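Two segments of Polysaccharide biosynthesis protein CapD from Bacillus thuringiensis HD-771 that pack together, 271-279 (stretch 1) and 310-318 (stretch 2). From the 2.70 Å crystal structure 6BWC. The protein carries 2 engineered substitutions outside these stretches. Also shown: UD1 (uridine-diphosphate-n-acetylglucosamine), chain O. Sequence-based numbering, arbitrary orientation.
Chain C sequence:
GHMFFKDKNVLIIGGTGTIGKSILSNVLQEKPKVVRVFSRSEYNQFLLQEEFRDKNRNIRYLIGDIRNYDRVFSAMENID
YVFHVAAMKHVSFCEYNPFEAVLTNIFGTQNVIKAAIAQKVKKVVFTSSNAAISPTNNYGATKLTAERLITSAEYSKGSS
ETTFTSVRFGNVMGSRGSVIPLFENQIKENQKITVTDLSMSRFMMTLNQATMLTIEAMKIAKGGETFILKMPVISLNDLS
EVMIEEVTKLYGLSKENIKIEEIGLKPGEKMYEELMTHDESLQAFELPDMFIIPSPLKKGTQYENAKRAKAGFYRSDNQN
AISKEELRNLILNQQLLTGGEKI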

# COMPACT_ATOMS: atom_id res chain seq x y z
N MET C 271 33.28 13.76 15.53
CA MET C 271 34.50 14.58 15.62
C MET C 271 35.57 14.16 14.63
O MET C 271 36.28 15.00 14.07
CB MET C 271 35.09 14.55 17.04
CG MET C 271 34.41 15.48 18.02
SD MET C 271 34.41 17.18 17.40
CE MET C 271 33.07 17.81 18.38
N TYR C 272 35.64 12.85 14.44
CA TYR C 272 36.58 12.16 13.56
C TYR C 272 35.70 11.14 12.85
O TYR C 272 34.52 11.01 13.18
CB TYR C 272 37.64 11.43 14.39
CG TYR C 272 37.02 10.61 15.48
CD1 TYR C 272 36.68 9.27 15.25
CD2 TYR C 272 36.70 11.18 16.71
CE1 TYR C 272 36.06 8.52 16.24
CE2 TYR C 272 36.08 10.45 17.70
CZ TYR C 272 35.76 9.12 17.46
OH TYR C 272 35.15 8.38 18.45
N GLU C 273 36.26 10.42 11.89
CA GLU C 273 35.54 9.33 11.24
C GLU C 273 36.39 8.08 11.37
O GLU C 273 37.45 8.14 11.97
CB GLU C 273 35.21 9.67 9.78
CG GLU C 273 34.18 10.80 9.61
CD GLU C 273 32.73 10.43 9.97
OE1 GLU C 273 32.47 9.28 10.43
OE2 GLU C 273 31.84 11.31 9.79
N GLU C 274 35.89 6.95 10.86
CA GLU C 274 36.58 5.66 10.99
C GLU C 274 36.33 4.82 9.72
O GLU C 274 35.25 4.84 9.17
CB GLU C 274 36.09 4.90 12.25
CG GLU C 274 36.12 5.70 13.57
CD GLU C 274 35.64 4.89 14.77
OE1 GLU C 274 34.44 4.98 15.13
OE2 GLU C 274 36.45 4.16 15.37
N LEU C 275 37.36 4.09 9.29
CA LEU C 275 37.29 3.26 8.07
C LEU C 275 36.65 1.90 8.36
O LEU C 275 36.13 1.25 7.43
CB LEU C 275 38.69 3.02 7.50
CG LEU C 275 39.63 4.21 7.27
CD1 LEU C 275 41.03 3.70 6.94
CD2 LEU C 275 39.09 5.14 6.18
N MET C 276 36.77 1.46 9.62
CA MET C 276 36.21 0.18 10.13
C MET C 276 36.25 0.11 11.66
O MET C 276 37.09 0.71 12.31
CB MET C 276 36.94 -1.04 9.54
CG MET C 276 38.45 -1.05 9.70
SD MET C 276 39.20 -2.32 8.65
CE MET C 276 40.71 -1.53 8.18
N THR C 277 35.33 -0.65 12.23
CA THR C 277 35.40 -0.97 13.64
C THR C 277 36.70 -1.75 13.91
O THR C 277 37.32 -2.32 13.01
CB THR C 277 34.20 -1.83 14.08
OG1 THR C 277 34.05 -2.94 13.19
CG2 THR C 277 32.92 -0.99 14.07
N HIS C 278 37.11 -1.75 15.18
CA HIS C 278 38.24 -2.56 15.60
C HIS C 278 38.01 -4.03 15.25
O HIS C 278 38.88 -4.65 14.63
CB HIS C 278 38.47 -2.43 17.10
CG HIS C 278 39.67 -3.18 17.56
ND1 HIS C 278 39.63 -4.52 17.88
CD2 HIS C 278 40.96 -2.80 17.70
CE1 HIS C 278 40.84 -4.93 18.22
NE2 HIS C 278 41.67 -3.90 18.11
N ASP C 279 36.83 -4.55 15.65
CA ASP C 279 36.30 -5.91 15.28
C ASP C 279 36.54 -6.29 13.81
O ASP C 279 37.05 -7.37 13.51
CB ASP C 279 34.80 -6.00 15.64
CG ASP C 279 34.17 -7.37 15.35
OD1 ASP C 279 33.09 -7.35 14.71
OD2 ASP C 279 34.69 -8.44 15.78
N LYS C 310 46.58 -5.26 9.75
CA LYS C 310 46.86 -5.09 11.18
C LYS C 310 45.54 -4.79 11.93
O LYS C 310 44.64 -4.18 11.35
CB LYS C 310 47.91 -4.00 11.42
CG LYS C 310 48.69 -4.19 12.73
CD LYS C 310 49.70 -5.35 12.66
CE LYS C 310 49.73 -6.16 13.97
NZ LYS C 310 50.97 -6.99 14.13
N ALA C 311 45.43 -5.24 13.19
CA ALA C 311 44.30 -4.86 14.07
C ALA C 311 44.39 -3.38 14.44
O ALA C 311 45.27 -2.67 13.96
CB ALA C 311 44.27 -5.70 15.34
N GLY C 312 43.47 -2.90 15.27
CA GLY C 312 43.59 -1.56 15.84
C GLY C 312 42.63 -0.56 15.25
O GLY C 312 41.95 -0.84 14.26
N PHE C 313 42.62 0.64 15.82
CA PHE C 313 41.56 1.59 15.61
C PHE C 313 41.99 2.56 14.52
O PHE C 313 42.79 3.45 14.76
CB PHE C 313 41.21 2.29 16.93
CG PHE C 313 40.83 1.33 18.03
CD1 PHE C 313 39.51 1.01 18.28
CD2 PHE C 313 41.82 0.71 18.82
CE1 PHE C 313 39.17 0.12 19.29
CE2 PHE C 313 41.49 -0.20 19.82
CZ PHE C 313 40.16 -0.49 20.06
N TYR C 314 41.44 2.36 13.32
CA TYR C 314 41.67 3.20 12.12
C TYR C 314 40.77 4.44 12.13
O TYR C 314 39.75 4.47 11.45
CB TYR C 314 41.44 2.40 10.82
CG TYR C 314 42.47 1.32 10.57
CD1 TYR C 314 43.49 1.50 9.64
CD2 TYR C 314 42.43 0.11 11.26
CE1 TYR C 314 44.44 0.50 9.42
CE2 TYR C 314 43.37 -0.89 11.05
CZ TYR C 314 44.38 -0.69 10.13
OH TYR C 314 45.31 -1.68 9.92
N ARG C 315 41.18 5.46 12.90
CA ARG C 315 40.45 6.73 12.97
C ARG C 315 41.20 7.88 12.35
O ARG C 315 42.42 7.82 12.23
CB ARG C 315 40.23 7.18 14.40
CG ARG C 315 39.97 6.12 15.43
CD ARG C 315 39.74 6.82 16.75
NE ARG C 315 39.06 5.91 17.65
CZ ARG C 315 38.27 6.26 18.65
NH1 ARG C 315 38.05 7.55 18.91
NH2 ARG C 315 37.70 5.31 19.38
N SER C 316 40.45 8.95 12.06
CA SER C 316 40.99 10.22 11.55
C SER C 316 41.71 11.10 12.59
O SER C 316 42.57 11.91 12.21
CB SER C 316 39.89 11.03 10.80
OG SER C 316 39.04 11.80 11.64
N ASP C 317 41.36 10.97 13.88
CA ASP C 317 42.16 11.57 14.96
C ASP C 317 43.39 10.72 15.39
O ASP C 317 44.23 11.20 16.17
CB ASP C 317 41.31 11.97 16.19
CG ASP C 317 40.61 10.78 16.90
OD1 ASP C 317 39.90 11.04 17.89
OD2 ASP C 317 40.72 9.61 16.48
N ASN C 318 43.49 9.49 14.86
CA ASN C 318 44.51 8.49 15.23
C ASN C 318 45.50 8.21 14.11
O ASN C 318 46.12 7.14 14.06
CB ASN C 318 43.81 7.19 15.63
CG ASN C 318 44.76 6.16 16.22
OD1 ASN C 318 45.48 6.43 17.18
ND2 ASN C 318 44.77 4.96 15.64
C1' UD1 O . 30.37 14.01 4.09
C2' UD1 O . 29.17 13.36 3.43
C3' UD1 O . 28.65 12.18 4.24
C4' UD1 O . 29.77 11.22 4.64
C5' UD1 O . 31.06 11.95 5.08
C6' UD1 O . 32.23 10.96 5.12
C7' UD1 O . 28.04 15.19 2.22
C8' UD1 O . 27.01 16.29 2.34
N2' UD1 O . 28.10 14.33 3.24
O1' UD1 O . 30.03 14.43 5.40
O3' UD1 O . 27.64 11.50 3.47
O4' UD1 O . 29.35 10.36 5.68
O5' UD1 O . 31.39 13.06 4.22
O6' UD1 O . 33.11 11.22 6.22
O7' UD1 O . 28.80 15.15 1.25
N1 UD1 O . 31.57 22.29 8.31
C2 UD1 O . 31.77 23.65 8.69
N3 UD1 O . 30.87 24.58 8.34
C4 UD1 O . 29.77 24.27 7.63
C5 UD1 O . 29.54 22.97 7.23
C6 UD1 O . 30.47 22.00 7.57
O2 UD1 O . 32.76 24.00 9.36
O4 UD1 O . 28.95 25.13 7.30
C1B UD1 O . 32.52 21.23 8.70
C2B UD1 O . 31.89 19.96 9.29
O2' UD1 O . 31.70 20.05 10.70
C3B UD1 O . 32.85 18.86 8.88
C4B UD1 O . 33.41 19.38 7.58
O4B UD1 O . 33.18 20.79 7.54
O3B UD1 O . 33.94 18.64 9.78
C5B UD1 O . 32.78 18.75 6.35
O5B UD1 O . 31.37 18.99 6.21
PA UD1 O . 30.72 18.41 4.87
O1A UD1 O . 29.33 18.95 4.61
O2A UD1 O . 31.70 18.47 3.70
O3A UD1 O . 30.73 16.81 5.02
PB UD1 O . 30.56 15.74 6.23
O1B UD1 O . 29.39 16.14 7.11
O2B UD1 O . 31.86 15.38 6.94

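Two irregular segments meet here through a single beta bridge, flanked by side-chain packing that is aromatic at several points. The contact buries 662 Å² in all, counted over both sides.

The bridge pairs Glu 274 with Arg 315, whose CA atoms lie 4.5 Å apart. Two backbone hydrogen bonds make it. Ser 316 N donates to Glu 273 O at 3.1 Å, and Leu 275 N donates to Tyr 314 O at 3.2 Å. The same two carbonyls also receive CA-H...O contacts: Arg 315 CA is 3.5 Å from Glu 273 O, and Glu 274 CA is 3.4 Å from Tyr 314 O. A third hydrogen bond extends the pairing through a side chain. Glu 273 N donates to Ser 316 OG at 3.1 Å, so Ser 316 meets both the N and the O of Glu 273. A small hydroxyl side chain pointing toward the other stretch suits this buried position.

Glu 273 points its own side chain away from stretch 2. Glu 273 CG lies 3.6 Å from O6' of the bound UD1. Its backbone serves the bridge, while its side chain passes close to the ligand.

Tyr 314 points toward stretch 1, which covers 100 Å² of it. The CE methyl of Met 276 sits over one face of its ring, 3.9 Å from the Tyr 314 CD2 atom, in a CH-pi contact. The Met 276 side chain starts sideways, but its flexible end reaches the ring. Leu 275 CD1 adds an apolar contact with Tyr 314 CB at 4.1 Å. Leu 275 and Met 276 are both buried, and apolar side chains suit this packing against Tyr 314. At the far end of the ring, Tyr 314 OH donates to Lys 310 O at 3.0 Å, which ties the ring to its own stretch.

His 278 has the largest covered area, 105 Å². His 278 CD2 lies over one face of the Phe 313 ring, 3.4 Å from Phe 313 CE2. The two ring planes are inclined at 35°, an oblique pairing. The same His 278 CD2 is 3.5 Å from Gly 312 CA. At the backbone angles of Gly 312, a CB would jam against the preceding carbonyl oxygen, which by itself calls for glycine.

Charge contributes more loosely. Glu 274 OE2 and Arg 315 NE form a long salt bridge at 3.9 Å. The oxygen lies well out of the guanidinium plane, so charges attract but no N-H points at it. Tyr 272 points toward stretch 2, with Tyr 272 CB 3.1 Å from Ser 316 OG. Asp 317 OD2 lies over one face of the Tyr 272 ring, whose breadth suits a residue with 84 Å² covered.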